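Side-chain contacts in serine--tRNA ligase, cytoplasmic (Candida albicans, PDB 3QO8), which catalyses the attachment of serine to tRNA(Ser), first activating the amino acid with ATP and then passing it from Ser-AMP to the acceptor end of the tRNA: residues Asp48-Glu51 with His52-Leu56; Glu41-Lys44 with Leu45-Leu49. All blocks are in the same frame, centred on the assembly; numbering follows the deposited sequence.

Both contacts belong to helix 30-65 of the N-terminal tRNA-binding domain, on the same side of the chain's centre, and each joins successive turns of that one helix. Contact 2 (Glu41-Lys44 with Leu45-Leu49) comes first along the chain, and contact 1 (Asp48-Glu51 with His52-Leu56) starts within its last residues; they share Asp48 and Leu49, and their centres are about 10 Å apart. Contact 1 lies farther out, about 45 Å from the centre of the chain against about 37 Å for contact 2. Together they make up part of one arm of the helical hairpin made with helix 74-107, the extension that reaches away from the catalytic core and takes part in tRNA binding.

Contact 1: residues Asp48-Glu51 with His52-Leu56; sequences DLDE and HNKKL
Asp48, Leu49, Asp50 and Glu51 each offer the backbone carbonyl to the amide four residues on, in His52, Asn53, Lys54 and Lys55, the regular hydrogen bonding of an alpha helix. The His52 side chain adds a bond of its own: ND1 donates to Asp48 O at 2.9 Å, bent to 144° at the hydrogen. It comes from above the carbonyl plane, across from the face approached by His52 N, so two donors grip this one oxygen. The Asp48 carboxylate, turned 68° from the imidazole, brings OD1 to the ring edge in plane, 3.0 Å from both His52 ND1 and His52 CE1. With CG of His52 beside its own backbone N (chi1 -85°), the ring lies back along the preceding turn.

Helix 30-65 pairs with helix 74-107 in the long hairpin arm of the seryl-tRNA synthetase N-terminal domain, and His52 is buried on the side facing that partner. There NE2 hydrogen-bonds Glu86, which together with the ND1 bond fixes the rotation of the ring; OD1 of Asn53 likewise bonds Lys87.

Away from the partner helix, opposite charges lie near each other without forming salt bridges. Lys54, bent at chi3 and chi4, curls back until NZ is 4.1 Å from Asp50 OD2. Glu51 and Lys55 run alongside each other in the same direction, with OE2 and NZ likewise 4.1 Å apart.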
loop_
_atom_site.group_PDB
_atom_site.type_symbol
_atom_site.label_atom_id
_atom_site.label_comp_id
_atom_site.label_asym_id
_atom_site.label_seq_id
_atom_site.Cartn_x
_atom_site.Cartn_y
_atom_site.Cartn_z
ATOM N N ASP A 48 5.460 18.261 -47.541
ATOM C CA ASP A 48 5.314 17.293 -48.624
ATOM C C ASP A 48 3.927 16.637 -48.584
ATOM O O ASP A 48 3.275 16.465 -49.612
ATOM C CB ASP A 48 6.427 16.243 -48.559
ATOM C CG ASP A 48 6.641 15.536 -49.889
ATOM O OD1 ASP A 48 5.994 15.923 -50.887
ATOM O OD2 ASP A 48 7.468 14.601 -49.941
ATOM N N LEU A 49 3.476 16.290 -47.388
ATOM C CA LEU A 49 2.130 15.761 -47.202
ATOM C C LEU A 49 1.104 16.782 -47.697
ATOM O O LEU A 49 0.182 16.442 -48.440
ATOM C CB LEU A 49 1.895 15.435 -45.727
ATOM C CG LEU A 49 0.583 14.757 -45.337
ATOM C CD1 LEU A 49 0.389 13.474 -46.121
ATOM C CD2 LEU A 49 0.555 14.486 -43.835
ATOM N N ASP A 50 1.274 18.035 -47.285
ATOM C CA ASP A 50 0.404 19.124 -47.725
ATOM C C ASP A 50 0.351 19.239 -49.249
ATOM O O ASP A 50 -0.726 19.373 -49.840
ATOM C CB ASP A 50 0.869 20.451 -47.120
ATOM C CG ASP A 50 -0.081 20.976 -46.065
ATOM O OD1 ASP A 50 -0.034 20.479 -44.918
ATOM O OD2 ASP A 50 -0.874 21.888 -46.386
ATOM N N GLU A 51 1.521 19.198 -49.879
ATOM C CA GLU A 51 1.607 19.294 -51.329
ATOM C C GLU A 51 0.917 18.122 -52.014
ATOM O O GLU A 51 0.246 18.292 -53.041
ATOM C CB GLU A 51 3.067 19.364 -51.773
ATOM C CG GLU A 51 3.835 20.511 -51.157
ATOM C CD GLU A 51 5.266 20.584 -51.660
ATOM O OE1 GLU A 51 6.116 21.185 -50.963
ATOM O OE2 GLU A 51 5.536 20.043 -52.754
ATOM N N HIS A 52 1.098 16.928 -51.460
ATOM C CA HIS A 52 0.467 15.738 -52.034
ATOM C C HIS A 52 -1.050 15.849 -51.941
ATOM O O HIS A 52 -1.759 15.456 -52.862
ATOM C CB HIS A 52 0.979 14.458 -51.362
ATOM C CG HIS A 52 2.254 13.933 -51.957
ATOM N ND1 HIS A 52 3.458 14.596 -51.846
ATOM C CD2 HIS A 52 2.506 12.813 -52.679
ATOM C CE1 HIS A 52 4.398 13.905 -52.471
ATOM N NE2 HIS A 52 3.846 12.818 -52.980
ATOM N N ASN A 53 -1.546 16.390 -50.832
ATOM C CA ASN A 53 -2.978 16.642 -50.709
ATOM C C ASN A 53 -3.458 17.620 -51.771
ATOM O O ASN A 53 -4.487 17.398 -52.408
ATOM C CB ASN A 53 -3.338 17.150 -49.314
ATOM C CG ASN A 53 -3.350 16.044 -48.282
ATOM O OD1 ASN A 53 -3.403 14.863 -48.622
ATOM N ND2 ASN A 53 -3.306 16.420 -47.013
ATOM N N LYS A 54 -2.703 18.698 -51.968
ATOM C CA LYS A 54 -3.047 19.669 -52.997
ATOM C C LYS A 54 -3.067 19.024 -54.392
ATOM O O LYS A 54 -4.026 19.200 -55.146
ATOM C CB LYS A 54 -2.110 20.882 -52.946
ATOM C CG LYS A 54 -2.250 21.715 -51.672
ATOM C CD LYS A 54 -1.499 23.041 -51.768
ATOM C CE LYS A 54 0.008 22.874 -51.575
ATOM N NZ LYS A 54 0.440 22.960 -50.142
ATOM N N LYS A 55 -2.021 18.267 -54.725
ATOM C CA LYS A 55 -1.970 17.569 -56.012
ATOM C C LYS A 55 -3.111 16.559 -56.149
ATOM O O LYS A 55 -3.771 16.494 -57.188
ATOM C CB LYS A 55 -0.625 16.864 -56.219
ATOM C CG LYS A 55 0.547 17.794 -56.515
ATOM C CD LYS A 55 1.787 16.994 -56.912
ATOM C CE LYS A 55 2.989 17.889 -57.198
ATOM N NZ LYS A 55 3.494 18.556 -55.960
ATOM N N LEU A 56 -3.333 15.764 -55.107
ATOM C CA LEU A 56 -4.415 14.778 -55.128
ATOM C C LEU A 56 -5.777 15.425 -55.359
ATOM O O LEU A 56 -6.557 14.958 -56.188
ATOM C CB LEU A 56 -4.434 13.954 -53.844
ATOM C CG LEU A 56 -3.356 12.878 -53.717
ATOM C CD1 LEU A 56 -3.265 12.381 -52.280
ATOM C CD2 LEU A 56 -3.635 11.729 -54.666
#

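Contact 2: residues Glu41-Lys44 with Leu45-Leu49; sequences EWVK and LRFDL
Leu45, Arg46, Phe47 and Asp48 donate their backbone amides to the carbonyls of Glu41, Trp42, Val43 and Lys44, the i to i+4 bonding of an alpha helix, here within the helix 30-65 arm of the hairpin that forms the tRNA-binding N-terminal extension. The four bonds are alike, from 2.9 Å for Arg46 N to Trp42 O up to 3.0 Å for Leu45 N to Glu41 O.

Two side-chain pairs, each four residues apart, lie next to each other along the helix surface. In the first, Trp42 and Arg46 meet at a slant: Trp42 CH2 touches the aliphatic Arg46 CD at 3.7 Å, and the guanidinium follows with NH1 3.8 Å from Trp42 CZ3. The indole and guanidinium planes are 68° apart, so the two flat groups are far from a parallel stack. The indole reaches forward over the next turn because its CG stands anti to the backbone N (chi1 177°), while a bend at chi3 brings NH1 of Arg46 beside the CZ3-CH2 side of the six-membered ring. At the other end of the indole, NE1 is hydrogen-bonded to Glu94 of helix 74-107, a tie between the two arms that holds the ring's orientation. Leu45 also faces that helix, where it touches Lys93.

The second pair is apolar. Val43 and Phe47 lie alongside each other, pointing the same way, and the valine supplies a CH-pi contact to one face of the phenyl ring. Val43 CG1 sits 4.0 Å from the centroid of the Phe47 ring and 17° off its normal, displaced toward the rim, where its nearest ring atom is Phe47 CZ at 3.8 Å.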
loop_
_atom_site.group_PDB
_atom_site.type_symbol
_atom_site.label_atom_id
_atom_site.label_comp_id
_atom_site.label_asym_id
_atom_site.label_seq_id
_atom_site.Cartn_x
_atom_site.Cartn_y
_atom_site.Cartn_z
ATOM N N GLU A 41 13.192 17.852 -40.295
ATOM C CA GLU A 41 12.768 16.733 -41.129
ATOM C C GLU A 41 11.259 16.577 -41.046
ATOM O O GLU A 41 10.580 16.403 -42.054
ATOM C CB GLU A 41 13.472 15.447 -40.707
ATOM C CG GLU A 41 14.967 15.510 -40.928
ATOM C CD GLU A 41 15.323 15.993 -42.332
ATOM O OE1 GLU A 41 14.594 15.634 -43.288
ATOM O OE2 GLU A 41 16.325 16.737 -42.481
ATOM N N TRP A 42 10.733 16.659 -39.835
ATOM C CA TRP A 42 9.298 16.545 -39.640
ATOM C C TRP A 42 8.549 17.613 -40.433
ATOM O O TRP A 42 7.576 17.314 -41.123
ATOM C CB TRP A 42 8.954 16.637 -38.153
ATOM C CG TRP A 42 7.501 16.592 -37.925
ATOM C CD1 TRP A 42 6.713 15.478 -37.874
ATOM C CD2 TRP A 42 6.630 17.712 -37.749
ATOM N NE1 TRP A 42 5.408 15.837 -37.665
ATOM C CE2 TRP A 42 5.328 17.202 -37.584
ATOM C CE3 TRP A 42 6.825 19.097 -37.709
ATOM C CZ2 TRP A 42 4.223 18.030 -37.382
ATOM C CZ3 TRP A 42 5.728 19.918 -37.506
ATOM C CH2 TRP A 42 4.444 19.382 -37.348
ATOM N N VAL A 43 9.016 18.859 -40.350
ATOM C CA VAL A 43 8.386 19.960 -41.076
ATOM C C VAL A 43 8.404 19.710 -42.576
ATOM O O VAL A 43 7.410 19.960 -43.260
ATOM C CB VAL A 43 9.067 21.313 -40.782
ATOM C CG1 VAL A 43 8.556 22.383 -41.735
ATOM C CG2 VAL A 43 8.829 21.722 -39.342
ATOM N N LYS A 44 9.536 19.224 -43.084
ATOM C CA LYS A 44 9.659 18.884 -44.500
ATOM C C LYS A 44 8.590 17.882 -44.912
ATOM O O LYS A 44 7.907 18.053 -45.929
ATOM C CB LYS A 44 11.058 18.334 -44.803
ATOM C CG LYS A 44 12.130 19.418 -44.904
ATOM C CD LYS A 44 13.535 18.871 -44.656
ATOM C CE LYS A 44 13.878 17.720 -45.593
ATOM N NZ LYS A 44 13.973 18.148 -47.017
ATOM N N LEU A 45 8.440 16.835 -44.110
ATOM C CA LEU A 45 7.422 15.826 -44.381
ATOM C C LEU A 45 6.009 16.413 -44.364
ATOM O O LEU A 45 5.175 16.061 -45.202
ATOM C CB LEU A 45 7.552 14.665 -43.392
ATOM C CG LEU A 45 8.788 13.793 -43.643
ATOM C CD1 LEU A 45 9.056 12.855 -42.485
ATOM C CD2 LEU A 45 8.623 13.014 -44.943
ATOM N N ARG A 46 5.744 17.306 -43.414
ATOM C CA ARG A 46 4.437 17.959 -43.309
ATOM C C ARG A 46 4.127 18.781 -44.568
ATOM O O ARG A 46 3.008 18.737 -45.097
ATOM C CB ARG A 46 4.372 18.840 -42.056
ATOM C CG ARG A 46 3.000 19.445 -41.769
ATOM C CD ARG A 46 3.064 20.482 -40.645
ATOM N NE ARG A 46 3.733 21.713 -41.065
ATOM C CZ ARG A 46 3.996 22.742 -40.263
ATOM N NH1 ARG A 46 3.650 22.699 -38.981
ATOM N NH2 ARG A 46 4.607 23.818 -40.743
ATOM N N PHE A 47 5.120 19.526 -45.053
ATOM C CA PHE A 47 4.951 20.279 -46.293
ATOM C C PHE A 47 4.682 19.338 -47.459
ATOM O O PHE A 47 3.792 19.588 -48.271
ATOM C CB PHE A 47 6.181 21.141 -46.603
ATOM C CG PHE A 47 6.307 22.351 -45.731
ATOM C CD1 PHE A 47 5.374 22.611 -44.741
ATOM C CD2 PHE A 47 7.357 23.239 -45.908
ATOM C CE1 PHE A 47 5.492 23.731 -43.933
ATOM C CE2 PHE A 47 7.479 24.361 -45.108
ATOM C CZ PHE A 47 6.549 24.608 -44.120
ATOM N N ASP A 48 5.460 18.261 -47.541
ATOM C CA ASP A 48 5.314 17.293 -48.624
ATOM C C ASP A 48 3.927 16.637 -48.584
ATOM O O ASP A 48 3.275 16.465 -49.612
ATOM C CB ASP A 48 6.427 16.243 -48.559
ATOM C CG ASP A 48 6.641 15.536 -49.889
ATOM O OD1 ASP A 48 5.994 15.923 -50.887
ATOM O OD2 ASP A 48 7.468 14.601 -49.941
ATOM N N LEU A 49 3.476 16.290 -47.388
ATOM C CA LEU A 49 2.130 15.761 -47.202
ATOM C C LEU A 49 1.104 16.782 -47.697
ATOM O O LEU A 49 0.182 16.442 -48.440
ATOM C CB LEU A 49 1.895 15.435 -45.727
ATOM C CG LEU A 49 0.583 14.757 -45.337
ATOM C CD1 LEU A 49 0.389 13.474 -46.121
ATOM C CD2 LEU A 49 0.555 14.486 -43.835
#